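Local coordinates for protein polyketide biosynthesis enoyl-CoA isomerase PksI (Bacillus subtilis, PDB 4Q1K) that decarboxylates the carrier-tethered 3-methylglutaconyl group to a 3-methylcrotonyl moiety during biosynthesis of the polyketide antibiotic bacillaene, at residues 105-117 with 224-238. The protein carries 1 engineered substitution. Numbering follows the deposited sequence.
Sequences LYSLALDCEIPVI and VTLKDHLVAPLRDQL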
ATOM      1  N   LEU B 105      24.572  -8.441   3.796  1.00 35.23           N
ATOM      2  CA  LEU B 105      23.691  -9.456   4.279  1.00 32.88           C
ATOM      3  C   LEU B 105      22.270  -8.981   3.959  1.00 32.98           C
ATOM      4  O   LEU B 105      21.363  -9.779   3.911  1.00 30.44           O
ATOM      5  CB  LEU B 105      23.837  -9.664   5.787  1.00 32.29           C
ATOM      6  CG  LEU B 105      25.258  -9.985   6.262  1.00 32.53           C
ATOM      7  CD1 LEU B 105      25.425  -9.864   7.782  1.00 36.72           C
ATOM      8  CD2 LEU B 105      25.534 -11.411   5.785  1.00 30.78           C
ATOM      9  N   TYR B 106      22.073  -7.680   3.737  1.00 31.64           N
ATOM     10  CA  TYR B 106      20.681  -7.175   3.619  1.00 31.19           C
ATOM     11  C   TYR B 106      19.948  -7.772   2.435  1.00 28.52           C
ATOM     12  O   TYR B 106      18.748  -8.001   2.517  1.00 32.27           O
ATOM     13  CB  TYR B 106      20.614  -5.633   3.497  1.00 30.91           C
ATOM     14  CG  TYR B 106      21.573  -5.025   2.511  1.00 31.97           C
ATOM     15  CD1 TYR B 106      22.875  -4.688   2.919  1.00 36.91           C
ATOM     16  CD2 TYR B 106      21.164  -4.712   1.200  1.00 33.99           C
ATOM     17  CE1 TYR B 106      23.766  -4.125   2.042  1.00 31.92           C
ATOM     18  CE2 TYR B 106      22.054  -4.162   0.315  1.00 34.28           C
ATOM     19  CZ  TYR B 106      23.359  -3.865   0.775  1.00 36.81           C
ATOM     20  OH  TYR B 106      24.279  -3.325  -0.071  1.00 41.42           O
ATOM     21  N   SER B 107      20.665  -8.049   1.352  1.00 27.10           N
ATOM     22  CA  SER B 107      19.966  -8.428   0.118  1.00 25.79           C
ATOM     23  C   SER B 107      20.084  -9.930  -0.173  1.00 24.31           C
ATOM     24  O   SER B 107      19.763 -10.375  -1.244  1.00 24.75           O
ATOM     25  CB  SER B 107      20.443  -7.632  -1.071  1.00 28.51           C
ATOM     26  OG  SER B 107      21.780  -7.923  -1.426  1.00 31.78           O
ATOM     27  N   LEU B 108      20.565 -10.714   0.791  1.00 22.04           N
ATOM     28  CA  LEU B 108      20.632 -12.154   0.569  1.00 22.53           C
ATOM     29  C   LEU B 108      19.356 -12.755   0.000  1.00 22.36           C
ATOM     30  O   LEU B 108      19.454 -13.589  -0.926  1.00 21.06           O
ATOM     31  CB  LEU B 108      20.936 -12.921   1.886  1.00 23.54           C
ATOM     32  CG  LEU B 108      22.377 -12.699   2.457  1.00 25.47           C
ATOM     33  CD1 LEU B 108      22.427 -13.249   3.869  1.00 25.64           C
ATOM     34  CD2 LEU B 108      23.421 -13.364   1.578  1.00 26.51           C
ATOM     35  N   ALA B 109      18.160 -12.444   0.573  1.00 20.14           N
ATOM     36  CA  ALA B 109      17.025 -13.196   0.152  1.00 20.22           C
ATOM     37  C   ALA B 109      16.504 -12.678  -1.208  1.00 20.14           C
ATOM     38  O   ALA B 109      15.932 -13.413  -1.979  1.00 22.32           O
ATOM     39  CB  ALA B 109      15.908 -13.056   1.215  1.00 19.33           C
ATOM     40  N   LEU B 110      16.675 -11.393  -1.479  1.00 19.80           N
ATOM     41  CA  LEU B 110      16.356 -10.789  -2.769  1.00 19.58           C
ATOM     42  C   LEU B 110      17.255 -11.363  -3.874  1.00 22.58           C
ATOM     43  O   LEU B 110      16.782 -11.568  -4.988  1.00 24.38           O
ATOM     44  CB  LEU B 110      16.485  -9.247  -2.679  1.00 20.77           C
ATOM     45  CG  LEU B 110      16.277  -8.559  -4.070  1.00 22.89           C
ATOM     46  CD1 LEU B 110      14.846  -8.715  -4.516  1.00 23.19           C
ATOM     47  CD2 LEU B 110      16.573  -7.078  -3.928  1.00 25.65           C
ATOM     48  N   ASP B 111      18.530 -11.613  -3.559  1.00 22.63           N
ATOM     49  CA  ASP B 111      19.512 -12.101  -4.602  1.00 24.24           C
ATOM     50  C   ASP B 111      19.296 -13.573  -4.858  1.00 23.82           C
ATOM     51  O   ASP B 111      19.686 -14.092  -5.895  1.00 26.97           O
ATOM     52  CB  ASP B 111      20.954 -11.877  -4.142  1.00 27.20           C
ATOM     53  CG  ASP B 111      21.319 -10.389  -4.070  1.00 31.20           C
ATOM     54  OD1 ASP B 111      20.627  -9.590  -4.717  1.00 33.37           O
ATOM     55  OD2 ASP B 111      22.217 -10.046  -3.284  1.00 34.11           O
ATOM     56  N   CYS B 112      18.708 -14.297  -3.906  1.00 23.35           N
ATOM     57  CA  CYS B 112      18.368 -15.711  -4.083  1.00 22.00           C
ATOM     58  C   CYS B 112      17.447 -15.924  -5.267  1.00 21.56           C
ATOM     59  O   CYS B 112      16.381 -15.238  -5.404  1.00 21.84           O
ATOM     60  CB  CYS B 112      17.788 -16.283  -2.737  1.00 21.89           C
ATOM     61  SG  CYS B 112      17.531 -18.039  -2.740  1.00 22.88           S
ATOM     62  N   GLU B 113      17.731 -16.903  -6.130  1.00 20.10           N
ATOM     63  CA  GLU B 113      16.873 -17.060  -7.310  1.00 22.89           C
ATOM     64  C   GLU B 113      15.512 -17.724  -7.021  1.00 20.19           C
ATOM     65  O   GLU B 113      14.603 -17.562  -7.817  1.00 20.79           O
ATOM     66  CB  GLU B 113      17.588 -17.821  -8.423  1.00 30.02           C
ATOM     67  CG  GLU B 113      17.967 -19.192  -7.994  1.00 32.45           C
ATOM     68  CD  GLU B 113      18.703 -19.958  -9.125  1.00 36.90           C
ATOM     69  OE1 GLU B 113      18.557 -19.597 -10.316  1.00 36.01           O
ATOM     70  OE2 GLU B 113      19.389 -20.931  -8.800  1.00 40.75           O
ATOM     71  N   ILE B 114      15.406 -18.417  -5.892  1.00 20.08           N
ATOM     72  CA  ILE B 114      14.133 -19.073  -5.516  1.00 20.62           C
ATOM     73  C   ILE B 114      13.425 -18.284  -4.389  1.00 19.07           C
ATOM     74  O   ILE B 114      14.022 -17.447  -3.711  1.00 18.38           O
ATOM     75  CB  ILE B 114      14.354 -20.532  -5.181  1.00 22.56           C
ATOM     76  CG1 ILE B 114      15.412 -20.717  -4.099  1.00 20.30           C
ATOM     77  CG2 ILE B 114      14.652 -21.272  -6.484  1.00 21.64           C
ATOM     78  CD1 ILE B 114      15.551 -22.147  -3.566  1.00 23.99           C
ATOM     79  N   PRO B 115      12.137 -18.557  -4.166  1.00 18.30           N
ATOM     80  CA  PRO B 115      11.403 -17.843  -3.120  1.00 19.90           C
ATOM     81  C   PRO B 115      11.997 -18.139  -1.746  1.00 18.84           C
ATOM     82  O   PRO B 115      12.396 -19.296  -1.442  1.00 21.58           O
ATOM     83  CB  PRO B 115      10.003 -18.510  -3.197  1.00 19.34           C
ATOM     84  CG  PRO B 115       9.830 -18.818  -4.638  1.00 19.40           C
ATOM     85  CD  PRO B 115      11.204 -19.316  -5.067  1.00 18.94           C
ATOM     86  N   VAL B 116      12.123 -17.079  -0.955  1.00 17.57           N
ATOM     87  CA  VAL B 116      12.629 -17.246   0.419  1.00 17.00           C
ATOM     88  C   VAL B 116      11.451 -16.819   1.373  1.00 18.63           C
ATOM     89  O   VAL B 116      10.800 -15.779   1.134  1.00 17.26           O
ATOM     90  CB  VAL B 116      13.782 -16.279   0.669  1.00 18.84           C
ATOM     91  CG1 VAL B 116      14.287 -16.347   2.107  1.00 19.25           C
ATOM     92  CG2 VAL B 116      14.912 -16.600  -0.381  1.00 19.45           C
ATOM     93  N   ILE B 117      11.227 -17.630   2.403  1.00 18.03           N
ATOM     94  CA  ILE B 117      10.258 -17.305   3.474  1.00 17.02           C
ATOM     95  C   ILE B 117      11.088 -16.912   4.696  1.00 19.13           C
ATOM     96  O   ILE B 117      11.842 -17.737   5.230  1.00 18.41           O
ATOM     97  CB  ILE B 117       9.427 -18.548   3.809  1.00 16.92           C
ATOM     98  CG1 ILE B 117       8.677 -18.986   2.530  1.00 17.12           C
ATOM     99  CG2 ILE B 117       8.501 -18.316   5.074  1.00 19.09           C
ATOM    100  CD1 ILE B 117       8.276 -20.462   2.627  1.00 18.56           C
ATOM    101  N   VAL B 224      11.356 -19.760 -10.386  1.00 19.58           N
ATOM    102  CA  VAL B 224      12.474 -18.802 -10.630  1.00 19.62           C
ATOM    103  C   VAL B 224      12.068 -17.738 -11.687  1.00 20.02           C
ATOM    104  O   VAL B 224      12.284 -16.530 -11.449  1.00 21.99           O
ATOM    105  CB  VAL B 224      13.725 -19.553 -11.102  1.00 21.37           C
ATOM    106  CG1 VAL B 224      14.839 -18.545 -11.481  1.00 18.00           C
ATOM    107  CG2 VAL B 224      14.152 -20.460  -9.979  1.00 22.48           C
ATOM    108  N   THR B 225      11.377 -18.172 -12.736  1.00 19.49           N
ATOM    109  CA  THR B 225      10.968 -17.213 -13.786  1.00 22.50           C
ATOM    110  C   THR B 225      10.030 -16.181 -13.196  1.00 21.76           C
ATOM    111  O   THR B 225      10.146 -14.969 -13.487  1.00 20.86           O
ATOM    112  CB  THR B 225      10.294 -17.975 -14.930  1.00 26.12           C
ATOM    113  OG1 THR B 225      11.307 -18.881 -15.486  1.00 24.63           O
ATOM    114  CG2 THR B 225       9.784 -17.014 -16.014  1.00 24.64           C
ATOM    115  N   LEU B 226       9.078 -16.684 -12.404  1.00 20.23           N
ATOM    116  CA  LEU B 226       8.110 -15.747 -11.784  1.00 18.50           C
ATOM    117  C   LEU B 226       8.776 -14.818 -10.793  1.00 18.82           C
ATOM    118  O   LEU B 226       8.608 -13.588 -10.824  1.00 19.00           O
ATOM    119  CB  LEU B 226       6.935 -16.529 -11.168  1.00 19.81           C
ATOM    120  CG  LEU B 226       5.897 -15.443 -10.660  1.00 18.03           C
ATOM    121  CD1 LEU B 226       5.276 -14.405 -11.642  1.00 20.78           C
ATOM    122  CD2 LEU B 226       4.784 -16.350 -10.020  1.00 19.11           C
ATOM    123  N   LYS B 227       9.602 -15.355  -9.903  1.00 17.52           N
ATOM    124  CA  LYS B 227      10.202 -14.425  -8.954  1.00 18.98           C
ATOM    125  C   LYS B 227      11.074 -13.380  -9.694  1.00 19.40           C
ATOM    126  O   LYS B 227      11.096 -12.184  -9.337  1.00 19.74           O
ATOM    127  CB  LYS B 227      11.059 -15.197  -7.970  1.00 18.19           C
ATOM    128  CG  LYS B 227      11.890 -14.270  -7.047  1.00 18.59           C
ATOM    129  CD  LYS B 227      12.527 -15.011  -5.861  1.00 16.58           C
ATOM    130  CE  LYS B 227      13.512 -14.022  -5.184  1.00 19.57           C
ATOM    131  NZ  LYS B 227      14.005 -14.515  -3.829  1.00 21.29           N
ATOM    132  N   ASP B 228      11.844 -13.841 -10.691  1.00 20.74           N
ATOM    133  CA  ASP B 228      12.689 -12.877 -11.448  1.00 21.10           C
ATOM    134  C   ASP B 228      11.856 -11.692 -11.955  1.00 20.78           C
ATOM    135  O   ASP B 228      12.311 -10.559 -11.848  1.00 21.73           O
ATOM    136  CB  ASP B 228      13.258 -13.546 -12.682  1.00 21.63           C
ATOM    137  CG  ASP B 228      14.524 -14.314 -12.402  1.00 27.18           C
ATOM    138  OD1 ASP B 228      15.102 -14.189 -11.323  1.00 24.81           O
ATOM    139  OD2 ASP B 228      14.932 -15.085 -13.342  1.00 28.19           O
ATOM    140  N   HIS B 229      10.650 -11.959 -12.445  1.00 21.41           N
ATOM    141  CA  HIS B 229       9.706 -10.928 -12.951  1.00 21.09           C
ATOM    142  C   HIS B 229       9.135 -10.051 -11.830  1.00 21.10           C
ATOM    143  O   HIS B 229       9.135  -8.802 -11.896  1.00 19.37           O
ATOM    144  CB  HIS B 229       8.564 -11.630 -13.654  1.00 21.20           C
ATOM    145  CG  HIS B 229       7.465 -10.723 -14.094  1.00 24.28           C
ATOM    146  ND1 HIS B 229       7.601  -9.776 -15.109  1.00 24.63           N
ATOM    147  CD2 HIS B 229       6.180 -10.648 -13.680  1.00 22.98           C
ATOM    148  CE1 HIS B 229       6.430  -9.182 -15.310  1.00 26.67           C
ATOM    149  NE2 HIS B 229       5.545  -9.704 -14.460  1.00 24.11           N
ATOM    150  N   LEU B 230       8.708 -10.712 -10.762  1.00 19.11           N
ATOM    151  CA  LEU B 230       8.131  -9.944  -9.618  1.00 19.29           C
ATOM    152  C   LEU B 230       9.117  -9.010  -8.886  1.00 19.59           C
ATOM    153  O   LEU B 230       8.733  -7.906  -8.452  1.00 20.95           O
ATOM    154  CB  LEU B 230       7.512 -10.934  -8.603  1.00 19.17           C
ATOM    155  CG  LEU B 230       6.286 -11.731  -9.187  1.00 20.20           C
ATOM    156  CD1 LEU B 230       5.784 -12.632  -8.039  1.00 19.61           C
ATOM    157  CD2 LEU B 230       5.107 -10.854  -9.713  1.00 21.01           C
ATOM    158  N   VAL B 231      10.347  -9.465  -8.690  1.00 19.15           N
ATOM    159  CA  VAL B 231      11.304  -8.636  -7.974  1.00 21.11           C
ATOM    160  C   VAL B 231      12.307  -7.878  -8.884  1.00 23.87           C
ATOM    161  O   VAL B 231      13.188  -7.191  -8.330  1.00 20.24           O
ATOM    162  CB  VAL B 231      12.074  -9.454  -6.884  1.00 22.10           C
ATOM    163  CG1 VAL B 231      11.121 -10.282  -5.963  1.00 22.29           C
ATOM    164  CG2 VAL B 231      13.159 -10.378  -7.509  1.00 20.79           C
ATOM    165  N   ALA B 232      12.137  -7.980 -10.214  1.00 24.56           N
ATOM    166  CA  ALA B 232      12.957  -7.174 -11.200  1.00 23.95           C
ATOM    167  C   ALA B 232      13.038  -5.667 -10.737  1.00 23.80           C
ATOM    168  O   ALA B 232      14.134  -5.105 -10.691  1.00 24.02           O
ATOM    169  CB  ALA B 232      12.351  -7.290 -12.619  1.00 26.96           C
ATOM    170  N   PRO B 233      11.893  -5.021 -10.405  1.00 24.40           N
ATOM    171  CA  PRO B 233      11.973  -3.595 -10.035  1.00 24.22           C
ATOM    172  C   PRO B 233      12.738  -3.373  -8.732  1.00 24.27           C
ATOM    173  O   PRO B 233      13.399  -2.330  -8.622  1.00 24.31           O
ATOM    174  CB  PRO B 233      10.503  -3.169  -9.836  1.00 25.56           C
ATOM    175  CG  PRO B 233       9.661  -4.276 -10.507  1.00 28.49           C
ATOM    176  CD  PRO B 233      10.483  -5.529 -10.387  1.00 25.90           C
ATOM    177  N   LEU B 234      12.675  -4.307  -7.765  1.00 22.40           N
ATOM    178  CA  LEU B 234      13.470  -4.169  -6.540  1.00 20.74           C
ATOM    179  C   LEU B 234      14.924  -4.340  -6.885  1.00 22.00           C
ATOM    180  O   LEU B 234      15.760  -3.584  -6.336  1.00 21.32           O
ATOM    181  CB  LEU B 234      13.121  -5.258  -5.521  1.00 21.73           C
ATOM    182  CG  LEU B 234      11.837  -5.029  -4.749  1.00 26.60           C
ATOM    183  CD1 LEU B 234      10.633  -4.885  -5.634  1.00 29.31           C
ATOM    184  CD2 LEU B 234      11.719  -6.215  -3.815  1.00 24.59           C
ATOM    185  N   ARG B 235      15.258  -5.357  -7.744  1.00 20.06           N
ATOM    186  CA  ARG B 235      16.692  -5.541  -8.024  1.00 21.52           C
ATOM    187  C   ARG B 235      17.279  -4.349  -8.798  1.00 23.26           C
ATOM    188  O   ARG B 235      18.454  -3.926  -8.576  1.00 24.17           O
ATOM    189  CB  ARG B 235      16.871  -6.865  -8.834  1.00 22.09           C
ATOM    190  CG  ARG B 235      16.755  -8.116  -7.910  1.00 21.61           C
ATOM    191  CD  ARG B 235      16.791  -9.369  -8.774  1.00 20.81           C
ATOM    192  NE  ARG B 235      16.689 -10.566  -7.952  1.00 21.34           N
ATOM    193  CZ  ARG B 235      16.332 -11.751  -8.418  1.00 21.92           C
ATOM    194  NH1 ARG B 235      15.940 -11.877  -9.696  1.00 20.63           N
ATOM    195  NH2 ARG B 235      16.341 -12.810  -7.586  1.00 21.18           N
ATOM    196  N   ASP B 236      16.443  -3.766  -9.673  1.00 23.21           N
ATOM    197  CA  ASP B 236      16.810  -2.617 -10.449  1.00 27.60           C
ATOM    198  C   ASP B 236      16.998  -1.358  -9.609  1.00 25.44           C
ATOM    199  O   ASP B 236      17.904  -0.594  -9.877  1.00 24.82           O
ATOM    200  CB  ASP B 236      15.748  -2.380 -11.509  1.00 27.85           C
ATOM    201  CG  ASP B 236      16.065  -1.180 -12.392  1.00 39.80           C
ATOM    202  OD1 ASP B 236      17.134  -1.155 -13.054  1.00 43.71           O
ATOM    203  OD2 ASP B 236      15.253  -0.222 -12.390  1.00 46.85           O
ATOM    204  N   GLN B 237      16.094  -1.132  -8.644  1.00 24.63           N
ATOM    205  CA  GLN B 237      16.022   0.125  -7.889  1.00 25.19           C
ATOM    206  C   GLN B 237      16.893   0.173  -6.655  1.00 23.81           C
ATOM    207  O   GLN B 237      17.294   1.293  -6.257  1.00 25.85           O
ATOM    208  CB  GLN B 237      14.605   0.479  -7.545  1.00 24.82           C
ATOM    209  CG  GLN B 237      13.732   0.803  -8.784  1.00 25.00           C
ATOM    210  CD  GLN B 237      12.259   0.876  -8.391  1.00 28.25           C
ATOM    211  OE1 GLN B 237      11.938   1.268  -7.279  1.00 29.91           O
ATOM    212  NE2 GLN B 237      11.385   0.419  -9.229  1.00 27.71           N
ATOM    213  N   LEU B 238      17.275  -0.985  -6.101  1.00 22.48           N
ATOM    214  CA  LEU B 238      17.964  -1.001  -4.851  1.00 22.20           C
ATOM    215  C   LEU B 238      19.397  -0.334  -4.835  1.00 24.89           C
ATOM    216  O   LEU B 238      19.739   0.407  -3.867  1.00 21.35           O
ATOM    217  CB  LEU B 238      17.976  -2.442  -4.299  1.00 21.89           C
ATOM    218  CG  LEU B 238      18.674  -2.569  -2.923  1.00 22.51           C
ATOM    219  CD1 LEU B 238      17.955  -1.722  -1.827  1.00 23.11           C
ATOM    220  CD2 LEU B 238      18.702  -4.043  -2.599  1.00 23.68           C
TER
HETATM  221  O   HOH W   1      14.641 -14.869  -8.650  1.00 22.53           O
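Tyr106 and Ser107 open the contact against Leu238, whose CD2 lies at the edge of the tyrosine ring. The carbonyl of Ala109 then meets the ammonium of Lys227 almost head-on, with O and NZ 2.9 Å apart. One residue on, Leu110 is a knob in a hole formed by Val231, Leu234, Arg235 and Leu238; its CD1 comes within 3.7 Å of Val231 CB, while CD2 reaches Leu238. Arg235 grips the carbonyl oxygen of Leu110 side-on, NH2 at 2.9 Å in the carbonyl plane and NE at 3.1 Å tilted from it. Val231 CG2 covers one face of this guanidinium, and a salt bridge from NH1 to Asp228 OD1 (2.9 Å) further fixes its rotation. Beyond the end of the short helix, Cys112 O also accepts from Lys227 NZ. A water joins Glu113 O to Asp228 and Arg235. Ile114 O takes a third bond from Lys227 NZ, from above its carbonyl plane, and Ile114 CG2 packs on Val224 CG2 at 3.6 Å. Lys227 gets there on a fully extended chain, CG anti to the backbone N (chi1 172°), and its NZ also forms a salt bridge with Asp136, which probably offsets the buried charge. Helix 220-252 thus packs along the loop that leads from helix 108-111 into strand 116-120, which lies between strands 71-75 and 137-141 of the crotonase-fold sheet, while helix 161-169 packs against Leu234 and Leu238.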